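PDB 4WY9: putative MCP-type signal transduction protein from Campylobacter jejuni subsp. jejuni serotype O:2, which serves as the Campylobacter chemoreceptor Tlp1, whose periplasmic tandem-PAS domain senses chemotactic signals, apparently recognising ligands indirectly. Local coordinates for residues A[78-83]-A[129-134]. Sequence-based numbering, arbitrary orientation. Where two conformers were deposited one is given.
Sequences FTYLYL and ANLQVV
Tyr80 meets Leu131 tip to tip, the first of two tyrosines through which strand 78-83 meets the turn and first residues of helix 132-140: a worked example of how residues two apart on a strand point to the same side of a sheet, here toward a turn and the helix that follows. With chi1 at 46°, CG of Tyr80 sits between its own N and carbonyl carbon. The phenol reaches toward the turn and its OH comes within 3.4 Å of Leu131 CD1, which also lies 3.8 Å from Tyr80 CZ. That hydroxyl, buried among methyls, finds its polar partner in Asn167 OD1 on strand 163-173, while Val133 CG2 stands more loosely beside it. Leu81, between the tyrosines, turns to the other side of the sheet and packs on Ile62 and Ile66 of helix 59-70. Tyr82 again faces the turn. Its CG is anti to the backbone N (chi1 170°), and the ring beyond is held from two directions. Ala129 CB rests over one face, displaced toward the rim near Tyr82 CZ, in a CH-pi contact, 4.2 Å from the ring centroid and 15° off the normal. Val134 CG1 comes in at the edge instead, near the ring plane, 3.6 Å from Tyr82 CD2 and 3.7 Å from Tyr82 CE2. Leu131 is the N-cap residue, so the contact spans the start of the helix, packed against the antiparallel sheet of the first PDC sensor (Cache) domain. Dispersion and CH-pi forces therefore join the two segments, while the one tyrosine hydroxyl buried against Leu131 has its polar need met by the sheet itself.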
# COMPACT_ATOMS: atom_id res chain seq x y z
N PHE A 78 1.54 9.44 -4.55
CA PHE A 78 0.62 9.99 -5.53
C PHE A 78 -0.78 10.04 -4.98
O PHE A 78 -1.19 9.23 -4.14
CB PHE A 78 0.64 9.13 -6.81
CG PHE A 78 2.00 9.03 -7.44
CD1 PHE A 78 2.43 9.97 -8.38
CD2 PHE A 78 2.90 8.02 -7.07
CE1 PHE A 78 3.69 9.89 -8.94
CE2 PHE A 78 4.15 7.93 -7.67
CZ PHE A 78 4.54 8.86 -8.60
N THR A 79 -1.56 10.99 -5.51
CA THR A 79 -2.96 11.15 -5.17
C THR A 79 -3.71 11.29 -6.48
O THR A 79 -3.21 11.91 -7.41
CB THR A 79 -3.17 12.39 -4.26
OG1 THR A 79 -2.57 12.13 -2.94
CG2 THR A 79 -4.63 12.74 -4.12
N TYR A 80 -4.88 10.68 -6.57
CA TYR A 80 -5.67 10.78 -7.81
C TYR A 80 -7.14 10.88 -7.58
O TYR A 80 -7.69 10.24 -6.68
CB TYR A 80 -5.36 9.60 -8.75
CG TYR A 80 -5.34 8.25 -8.07
CD1 TYR A 80 -6.51 7.50 -7.90
CD2 TYR A 80 -4.16 7.72 -7.57
CE1 TYR A 80 -6.47 6.28 -7.29
CE2 TYR A 80 -4.13 6.49 -6.93
CZ TYR A 80 -5.29 5.78 -6.80
OH TYR A 80 -5.27 4.53 -6.16
N LEU A 81 -7.79 11.67 -8.43
CA LEU A 81 -9.23 11.73 -8.54
C LEU A 81 -9.62 11.32 -9.94
O LEU A 81 -9.29 12.00 -10.91
CB LEU A 81 -9.78 13.12 -8.22
CG LEU A 81 -11.30 13.23 -8.36
CD1 LEU A 81 -12.03 12.35 -7.37
CD2 LEU A 81 -11.75 14.67 -8.18
N TYR A 82 -10.33 10.20 -10.05
CA TYR A 82 -10.87 9.70 -11.31
C TYR A 82 -12.36 10.03 -11.31
O TYR A 82 -13.07 9.65 -10.39
CB TYR A 82 -10.60 8.20 -11.42
CG TYR A 82 -11.29 7.47 -12.54
CD1 TYR A 82 -11.49 8.04 -13.79
CD2 TYR A 82 -11.73 6.17 -12.35
CE1 TYR A 82 -12.13 7.33 -14.80
CE2 TYR A 82 -12.36 5.46 -13.34
CZ TYR A 82 -12.57 6.04 -14.57
OH TYR A 82 -13.19 5.31 -15.55
N LEU A 83 -12.84 10.77 -12.31
CA LEU A 83 -14.26 11.02 -12.47
C LEU A 83 -14.78 10.32 -13.71
O LEU A 83 -14.20 10.47 -14.79
CB LEU A 83 -14.55 12.51 -12.57
CG LEU A 83 -14.17 13.34 -11.32
CD1 LEU A 83 -14.47 14.80 -11.55
CD2 LEU A 83 -14.89 12.88 -10.10
N ALA A 129 -6.98 4.43 -13.94
CA ALA A 129 -8.35 4.02 -14.17
C ALA A 129 -8.52 2.52 -14.15
O ALA A 129 -9.58 2.02 -13.79
CB ALA A 129 -8.88 4.61 -15.47
N ASN A 130 -7.48 1.80 -14.53
CA ASN A 130 -7.53 0.35 -14.62
C ASN A 130 -7.03 -0.39 -13.38
O ASN A 130 -7.00 -1.62 -13.35
CB ASN A 130 -6.75 -0.10 -15.86
CG ASN A 130 -7.42 0.28 -17.18
OD1 ASN A 130 -8.64 0.41 -17.24
ND2 ASN A 130 -6.64 0.54 -18.19
N LEU A 131 -6.72 0.36 -12.30
CA LEU A 131 -6.35 -0.29 -11.05
C LEU A 131 -7.45 -1.22 -10.57
O LEU A 131 -8.65 -0.90 -10.70
CB LEU A 131 -6.08 0.74 -9.98
CG LEU A 131 -4.83 1.60 -10.06
CD1 LEU A 131 -4.90 2.70 -9.02
CD2 LEU A 131 -3.58 0.76 -9.88
N GLN A 132 -7.07 -2.34 -9.99
CA GLN A 132 -8.05 -3.26 -9.42
C GLN A 132 -8.97 -2.59 -8.39
O GLN A 132 -10.16 -2.83 -8.38
CB GLN A 132 -7.39 -4.49 -8.83
CG GLN A 132 -8.35 -5.60 -8.48
CD GLN A 132 -9.04 -6.17 -9.72
OE1 GLN A 132 -8.37 -6.54 -10.67
NE2 GLN A 132 -10.33 -6.21 -9.72
N VAL A 133 -8.42 -1.75 -7.52
CA VAL A 133 -9.27 -1.10 -6.51
C VAL A 133 -10.31 -0.21 -7.18
O VAL A 133 -11.44 -0.12 -6.70
CB VAL A 133 -8.47 -0.30 -5.43
CG1 VAL A 133 -7.72 -1.22 -4.48
CG2 VAL A 133 -7.55 0.75 -6.01
N VAL A 134 -9.92 0.46 -8.27
CA VAL A 134 -10.84 1.32 -8.99
C VAL A 134 -11.94 0.50 -9.63
O VAL A 134 -13.13 0.83 -9.56
CB VAL A 134 -10.13 2.18 -10.05
CG1 VAL A 134 -11.11 2.87 -10.95
CG2 VAL A 134 -9.18 3.17 -9.36